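Local coordinates for coenzyme F420-dependent N(5),N(10)-methenyltetrahydromethanopterin reductase-related protein (Desulfurobacterium thermolithotrophum DSM 11699, PDB 6HUZ) that binds the iron-guanylylpyridinol cofactor and, as a bacterial paralog of [Fe]-hydrogenase, uses tetrahydrofolate derivatives as substrates, at the interface of chains A and B. Numbering follows the deposited sequence. Chains: chain A/B, Coenzyme F420-dependent N(5),N(10)-methenyltetrahydromethanopterin reductase-related protein.

Contact 1: the interface of chains A and B. Residues chain A 202-204, 207, 210-211; chain B 266-267, 270-271, 291.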
ATOM      1  N   VAL A 202       8.890  -5.451   7.423  1.00 26.70           N
ATOM      2  CA  VAL A 202       9.737  -6.433   6.721  1.00 26.53           C
ATOM      3  C   VAL A 202       9.818  -7.766   7.486  1.00 31.00           C
ATOM      4  O   VAL A 202       9.759  -8.818   6.852  1.00 32.24           O
ATOM      5  CB  VAL A 202      11.151  -5.859   6.422  1.00 28.17           C
ATOM      6  CG1 VAL A 202      12.090  -6.947   5.877  1.00 29.95           C
ATOM      7  CG2 VAL A 202      11.066  -4.679   5.423  1.00 26.68           C
ATOM      8  N   GLY A 203       9.984  -7.722   8.807  1.00 25.32           N
ATOM      9  CA  GLY A 203      10.132  -8.923   9.649  1.00 24.18           C
ATOM     10  C   GLY A 203       8.904  -9.669  10.149  1.00 30.25           C
ATOM     11  O   GLY A 203       8.911 -10.910  10.238  1.00 29.06           O
ATOM     12  N   ASP A 204       7.867  -8.934  10.533  1.00 28.11           N
ATOM     13  CA  ASP A 204       6.607  -9.499  11.047  1.00 28.56           C
ATOM     14  C   ASP A 204       5.858 -10.323  10.005  1.00 31.64           C
ATOM     15  O   ASP A 204       6.241 -10.380   8.840  1.00 29.84           O
ATOM     16  CB  ASP A 204       5.637  -8.375  11.457  1.00 25.22           C
ATOM     17  CG  ASP A 204       6.121  -7.485  12.562  1.00 34.69           C
ATOM     18  OD1 ASP A 204       7.204  -7.790  13.161  1.00 33.07           O
ATOM     19  OD2 ASP A 204       5.438  -6.485  12.842  1.00 27.31           O
ATOM     20  N   ILE A 207       4.958  -9.491   6.247  1.00 25.07           N
ATOM     21  CA  ILE A 207       5.884  -9.571   5.126  1.00 23.56           C
ATOM     22  C   ILE A 207       5.113 -10.146   3.919  1.00 24.67           C
ATOM     23  O   ILE A 207       5.484  -9.881   2.803  1.00 25.40           O
ATOM     24  CB  ILE A 207       7.132 -10.420   5.461  1.00 24.21           C
ATOM     25  CG1 ILE A 207       8.118 -10.518   4.263  1.00 23.40           C
ATOM     26  CG2 ILE A 207       6.784 -11.855   5.982  1.00 22.55           C
ATOM     27  CD1 ILE A 207       8.665  -9.187   3.680  1.00 24.49           C
ATOM     28  N   THR A 210       3.653  -7.150   2.459  1.00 22.11           N
ATOM     29  CA  THR A 210       4.773  -6.274   2.082  1.00 18.77           C
ATOM     30  C   THR A 210       5.431  -6.781   0.776  1.00 28.34           C
ATOM     31  O   THR A 210       5.557  -6.044  -0.201  1.00 27.28           O
ATOM     32  CB  THR A 210       5.828  -6.195   3.217  1.00 21.47           C
ATOM     33  OG1 THR A 210       5.251  -5.603   4.370  1.00 26.95           O
ATOM     34  CG2 THR A 210       7.063  -5.351   2.812  1.00 28.91           C
ATOM     35  N   ALA A 211       5.814  -8.058   0.769  1.00 23.84           N
ATOM     36  CA  ALA A 211       6.469  -8.645  -0.402  1.00 22.49           C
ATOM     37  C   ALA A 211       5.540  -8.770  -1.623  1.00 24.57           C
ATOM     38  O   ALA A 211       5.996  -8.526  -2.702  1.00 22.18           O
ATOM     39  CB  ALA A 211       7.071 -10.005  -0.034  1.00 24.02           C
TER
ATOM     40  N   ALA B 266      16.443  -9.116   2.567  1.00 27.33           N
ATOM     41  CA  ALA B 266      15.768  -9.253   3.861  1.00 24.93           C
ATOM     42  C   ALA B 266      14.341  -9.663   3.653  1.00 27.88           C
ATOM     43  O   ALA B 266      13.854 -10.537   4.348  1.00 28.07           O
ATOM     44  CB  ALA B 266      15.810  -7.934   4.625  1.00 24.55           C
ATOM     45  N   MET B 267      13.637  -9.020   2.696  1.00 24.57           N
ATOM     46  CA  MET B 267      12.267  -9.368   2.454  1.00 23.29           C
ATOM     47  C   MET B 267      12.189 -10.813   2.009  1.00 24.22           C
ATOM     48  O   MET B 267      11.374 -11.561   2.508  1.00 26.56           O
ATOM     49  CB  MET B 267      11.693  -8.471   1.364  1.00 23.78           C
ATOM     50  CG  MET B 267      11.468  -7.058   1.841  1.00 27.09           C
ATOM     51  SD  MET B 267      10.404  -6.156   0.685  1.00 32.60           S
ATOM     52  CE  MET B 267      11.491  -5.987  -0.703  1.00 27.64           C
ATOM     53  N   SER B 270      12.850 -13.159   5.146  1.00 29.17           N
ATOM     54  CA  SER B 270      11.710 -13.081   6.067  1.00 26.39           C
ATOM     55  C   SER B 270      10.467 -13.823   5.505  1.00 28.07           C
ATOM     56  O   SER B 270       9.793 -14.548   6.245  1.00 29.47           O
ATOM     57  CB  SER B 270      11.332 -11.612   6.303  1.00 27.67           C
ATOM     58  OG  SER B 270      10.132 -11.504   7.056  1.00 30.46           O
ATOM     59  N   LEU B 271      10.181 -13.635   4.215  1.00 25.84           N
ATOM     60  CA  LEU B 271       9.015 -14.238   3.542  1.00 25.40           C
ATOM     61  C   LEU B 271       9.025 -15.761   3.578  1.00 29.84           C
ATOM     62  O   LEU B 271       7.953 -16.379   3.588  1.00 28.36           O
ATOM     63  CB  LEU B 271       8.896 -13.744   2.078  1.00 25.66           C
ATOM     64  CG  LEU B 271       7.633 -14.191   1.306  1.00 27.93           C
ATOM     65  CD1 LEU B 271       6.374 -13.566   1.911  1.00 23.56           C
ATOM     66  CD2 LEU B 271       7.747 -13.807  -0.229  1.00 25.37           C
ATOM     67  N   LEU B 291      11.142 -12.534  -6.374  1.00 33.13           N
ATOM     68  CA  LEU B 291      12.196 -11.859  -5.616  1.00 32.88           C
ATOM     69  C   LEU B 291      13.546 -12.505  -5.864  1.00 37.93           C
ATOM     70  O   LEU B 291      14.556 -11.819  -5.766  1.00 37.21           O
ATOM     71  CB  LEU B 291      11.909 -11.865  -4.108  1.00 31.59           C
ATOM     72  CG  LEU B 291      10.688 -11.050  -3.678  1.00 34.78           C
ATOM     73  CD1 LEU B 291      10.464 -11.189  -2.179  1.00 33.85           C
ATOM     74  CD2 LEU B 291      10.823  -9.600  -4.059  1.00 29.37           C
TER

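Contact 2: the interface of chains A and B. Residues chain A 245, 249, 261-262, 266-267; chain B 194, 198, 202, 210, 214.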
ATOM      1  N   VAL A 245      -4.174   4.368  -0.969  1.00 21.34           N
ATOM      2  CA  VAL A 245      -5.623   4.180  -0.927  1.00 21.29           C
ATOM      3  C   VAL A 245      -6.023   2.904  -0.178  1.00 25.42           C
ATOM      4  O   VAL A 245      -6.904   2.953   0.687  1.00 23.86           O
ATOM      5  CB  VAL A 245      -6.233   4.238  -2.344  1.00 26.27           C
ATOM      6  CG1 VAL A 245      -7.651   3.676  -2.371  1.00 25.28           C
ATOM      7  CG2 VAL A 245      -6.215   5.670  -2.862  1.00 28.55           C
ATOM      8  N   LEU A 249      -8.026   2.831   3.470  1.00 26.98           N
ATOM      9  CA  LEU A 249      -9.320   2.148   3.562  1.00 26.46           C
ATOM     10  C   LEU A 249      -9.338   1.109   4.680  1.00 22.97           C
ATOM     11  O   LEU A 249     -10.319   1.052   5.444  1.00 24.02           O
ATOM     12  CB  LEU A 249      -9.698   1.530   2.209  1.00 23.71           C
ATOM     13  CG  LEU A 249     -10.147   2.533   1.160  1.00 24.94           C
ATOM     14  CD1 LEU A 249     -10.148   1.890  -0.249  1.00 25.93           C
ATOM     15  CD2 LEU A 249     -11.501   3.142   1.507  1.00 24.59           C
ATOM     16  N   LEU A 261     -15.905  -0.619  -0.679  1.00 30.13           N
ATOM     17  CA  LEU A 261     -15.602   0.595  -1.427  1.00 29.44           C
ATOM     18  C   LEU A 261     -14.804   0.394  -2.717  1.00 29.13           C
ATOM     19  O   LEU A 261     -15.114   1.065  -3.686  1.00 30.21           O
ATOM     20  CB  LEU A 261     -14.942   1.609  -0.505  1.00 28.56           C
ATOM     21  CG  LEU A 261     -15.869   2.039   0.659  1.00 28.40           C
ATOM     22  CD1 LEU A 261     -15.062   2.644   1.799  1.00 27.83           C
ATOM     23  CD2 LEU A 261     -16.953   2.994   0.169  1.00 25.58           C
ATOM     24  N   LEU A 262     -13.804  -0.501  -2.772  1.00 28.18           N
ATOM     25  CA  LEU A 262     -13.059  -0.643  -4.038  1.00 29.03           C
ATOM     26  C   LEU A 262     -13.885  -1.327  -5.142  1.00 35.44           C
ATOM     27  O   LEU A 262     -13.731  -1.001  -6.334  1.00 34.40           O
ATOM     28  CB  LEU A 262     -11.747  -1.423  -3.832  1.00 29.05           C
ATOM     29  CG  LEU A 262     -10.614  -0.677  -3.164  1.00 31.11           C
ATOM     30  CD1 LEU A 262      -9.413  -1.600  -2.959  1.00 28.35           C
ATOM     31  CD2 LEU A 262     -10.192   0.526  -4.005  1.00 33.00           C
ATOM     32  N   ALA A 266     -15.398  -4.529 -10.121  1.00 27.33           N
ATOM     33  CA  ALA A 266     -14.797  -3.431 -10.882  1.00 24.93           C
ATOM     34  C   ALA A 266     -13.322  -3.655 -11.026  1.00 27.88           C
ATOM     35  O   ALA A 266     -12.782  -3.470 -12.102  1.00 28.07           O
ATOM     36  CB  ALA A 266     -15.042  -2.101 -10.180  1.00 24.55           C
ATOM     37  N   MET A 267     -12.637  -4.043  -9.928  1.00 24.57           N
ATOM     38  CA  MET A 267     -11.223  -4.270 -10.003  1.00 23.29           C
ATOM     39  C   MET A 267     -10.948  -5.393 -10.980  1.00 24.22           C
ATOM     40  O   MET A 267     -10.086  -5.269 -11.824  1.00 26.56           O
ATOM     41  CB  MET A 267     -10.689  -4.652  -8.629  1.00 23.78           C
ATOM     42  CG  MET A 267     -10.661  -3.483  -7.676  1.00 27.09           C
ATOM     43  SD  MET A 267      -9.638  -3.862  -6.230  1.00 32.60           S
ATOM     44  CE  MET A 267     -10.645  -5.071  -5.418  1.00 27.64           C
TER
ATOM     45  N   LEU B 194     -18.463   4.190  -8.169  1.00 26.14           N
ATOM     46  CA  LEU B 194     -17.468   4.210  -7.094  1.00 26.70           C
ATOM     47  C   LEU B 194     -17.301   5.575  -6.450  1.00 29.96           C
ATOM     48  O   LEU B 194     -17.544   6.590  -7.086  1.00 32.66           O
ATOM     49  CB  LEU B 194     -16.072   3.841  -7.663  1.00 26.36           C
ATOM     50  CG  LEU B 194     -15.951   2.567  -8.479  1.00 31.39           C
ATOM     51  CD1 LEU B 194     -14.502   2.330  -8.826  1.00 33.09           C
ATOM     52  CD2 LEU B 194     -16.468   1.380  -7.747  1.00 35.74           C
ATOM     53  N   LEU B 198     -11.746   6.869  -5.631  1.00 28.35           N
ATOM     54  CA  LEU B 198     -11.331   5.505  -5.971  1.00 27.41           C
ATOM     55  C   LEU B 198     -11.380   5.176  -7.439  1.00 28.45           C
ATOM     56  O   LEU B 198     -10.843   4.130  -7.825  1.00 25.57           O
ATOM     57  CB  LEU B 198     -12.201   4.504  -5.176  1.00 26.79           C
ATOM     58  CG  LEU B 198     -12.191   4.704  -3.637  1.00 31.78           C
ATOM     59  CD1 LEU B 198     -12.874   3.545  -2.911  1.00 28.37           C
ATOM     60  CD2 LEU B 198     -10.800   4.858  -3.099  1.00 28.22           C
ATOM     61  N   VAL B 202      -8.654   2.369  -9.129  1.00 26.70           N
ATOM     62  CA  VAL B 202      -9.333   1.163  -9.639  1.00 26.53           C
ATOM     63  C   VAL B 202      -9.308   1.101 -11.175  1.00 31.00           C
ATOM     64  O   VAL B 202      -9.086   0.021 -11.721  1.00 32.24           O
ATOM     65  CB  VAL B 202     -10.783   1.046  -9.086  1.00 28.17           C
ATOM     66  CG1 VAL B 202     -11.551  -0.093  -9.774  1.00 29.95           C
ATOM     67  CG2 VAL B 202     -10.772   0.832  -7.552  1.00 26.68           C
ATOM     68  N   THR B 210      -2.945  -2.099  -7.579  1.00 22.11           N
ATOM     69  CA  THR B 210      -4.133  -2.088  -6.711  1.00 18.77           C
ATOM     70  C   THR B 210      -4.642  -3.533  -6.485  1.00 28.34           C
ATOM     71  O   THR B 210      -4.789  -3.985  -5.351  1.00 27.28           O
ATOM     72  CB  THR B 210      -5.261  -1.212  -7.317  1.00 21.47           C
ATOM     73  OG1 THR B 210      -4.833   0.137  -7.395  1.00 26.95           O
ATOM     74  CG2 THR B 210      -6.558  -1.256  -6.469  1.00 28.91           C
ATOM     75  N   PHE B 214      -4.252  -5.847  -3.095  1.00 26.11           N
ATOM     76  CA  PHE B 214      -5.537  -6.189  -2.496  1.00 23.49           C
ATOM     77  C   PHE B 214      -5.630  -7.689  -2.397  1.00 27.08           C
ATOM     78  O   PHE B 214      -5.965  -8.194  -1.326  1.00 29.65           O
ATOM     79  CB  PHE B 214      -6.685  -5.665  -3.379  1.00 24.28           C
ATOM     80  CG  PHE B 214      -8.018  -6.213  -2.964  1.00 25.88           C
ATOM     81  CD1 PHE B 214      -8.771  -5.585  -1.988  1.00 27.46           C
ATOM     82  CD2 PHE B 214      -8.507  -7.384  -3.520  1.00 25.84           C
ATOM     83  CE1 PHE B 214      -9.993  -6.117  -1.586  1.00 30.07           C
ATOM     84  CE2 PHE B 214      -9.726  -7.891  -3.142  1.00 29.57           C
ATOM     85  CZ  PHE B 214     -10.464  -7.266  -2.169  1.00 29.68           C
TER

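Contact 1: the interface of chains A and B
B:Ser270 and A:Val202 make the polar link of this patch, where two chains of the HMD ([Fe]-hydrogenase) family pack helix against helix in the homodimer typical of that family. The hydroxyl OG of B:Ser270 gives its hydrogen to the backbone O of A:Val202 at 2.7 Å. It comes in the plane of the carbonyl, on a lone pair, with a C=O...OG angle of 143°. The serine turns OG anti to its own backbone N, which carries the hydroxyl off helix 264-271 toward the last turn of helix 196-203. A carbonyl that close to a helix end may well lack a partner within its own helix, and a hydroxyl from the other subunit can supply one.

The apolar contacts centre on A:Ile207, at the start of helix 207-228, which lies across the backbone of helix 264-271. Its CD1 reaches CA of B:Met267 at 3.8 Å, while CG1 rests near CA of B:Leu271 at 3.9 Å. The other branch, CG2, sits 3.5 Å from OG of B:Ser270, and CB and CG1 lie almost as near, so the isoleucine packs carbon against the hydroxyl and may limit its access to water. CG1 stands anti to the backbone N (chi1 180°) and the branch then turns (chi2 57°), which brings CD1 against B:Met267.

Where A:Ala211 offers a mere methyl, the fork of B:Leu271 can pack against it, CD2 lying 3.9 Å from CB of the alanine, with CD1 of B:Leu291 approaching the same methyl from helix 282-292. At the other end, CG1 of A:Val202 touches CB of B:Ala266 at 4.0 Å and meets the chain of B:Met267 at about a right angle. The sulfur SD of that methionine lies 4.0 Å from CG2 of A:Thr210.

A:Ile207 also belongs to the methenyltetrahydrofolate pocket, as do its chain neighbours A:Gly203 and A:Asp204, so its packing here could steady the substrate-binding turn.

Contact 2: the interface of chains A and B
A:Met267 places its terminal methyl squarely over the ring of B:Phe214, a CH-pi contact in the helical core shared by two subunits of this HMD-family dimer. CE stands 3.6 Å from the centroid of the B:Phe214 ring and lies at similar distances from all six ring carbons. A bend in the methionine chain at its last torsion (chi3 -70°) brings the methyl over the ring, and the two side chains cross at about a right angle. An alanine in place of B:Phe214 would probably leave the methionine methyl without its aromatic seat, open a gap beside it and set the end of the chain free to turn.

Next to this pair, A:Leu262 slides past the phenylalanine in the opposite direction, its CD1 4.2 Å from CD1 of B:Phe214. Its other methyl, CD2, presses on CG2 of B:Val202 at 3.6 Å. The leucine thus spans from the ring to helix 196-203, and its two branches serve different neighbours.

One turn earlier in that helix, B:Leu198 points into the surface made by helix 232-262. CD1 packs against the helix end, 3.7 Å from CB of A:Leu261 and 3.4 Å from its backbone O. CD2 meets CG1 of A:Val245 at 3.4 Å, a tighter fit than usual for methyl groups, and A:Leu249 comes tip to tip with the same leucine.

From strand 190-195, CD2 of B:Leu194 lies 3.9 Å from the backbone O of A:Leu262.

Contact 1 and contact 2 have their C-alpha centres about 24 Å apart and are related through the two-fold axis of the dimer. In contact 1 chain A supplies helices 196-203 and 207-228 and chain B helix 264-271; in contact 2 the roles of the chains are exchanged. Positions 202, 210, 266 and 267 recur in both, so each contact displays a portion of a larger surface that occurs twice. Contact 1 adds a polar link and helix 282-292, contact 2 the long helix 232-262 and strand 190-195. Each subunit thus offers both sides of the contact, in keeping with the intertwined homodimer of the HMD family.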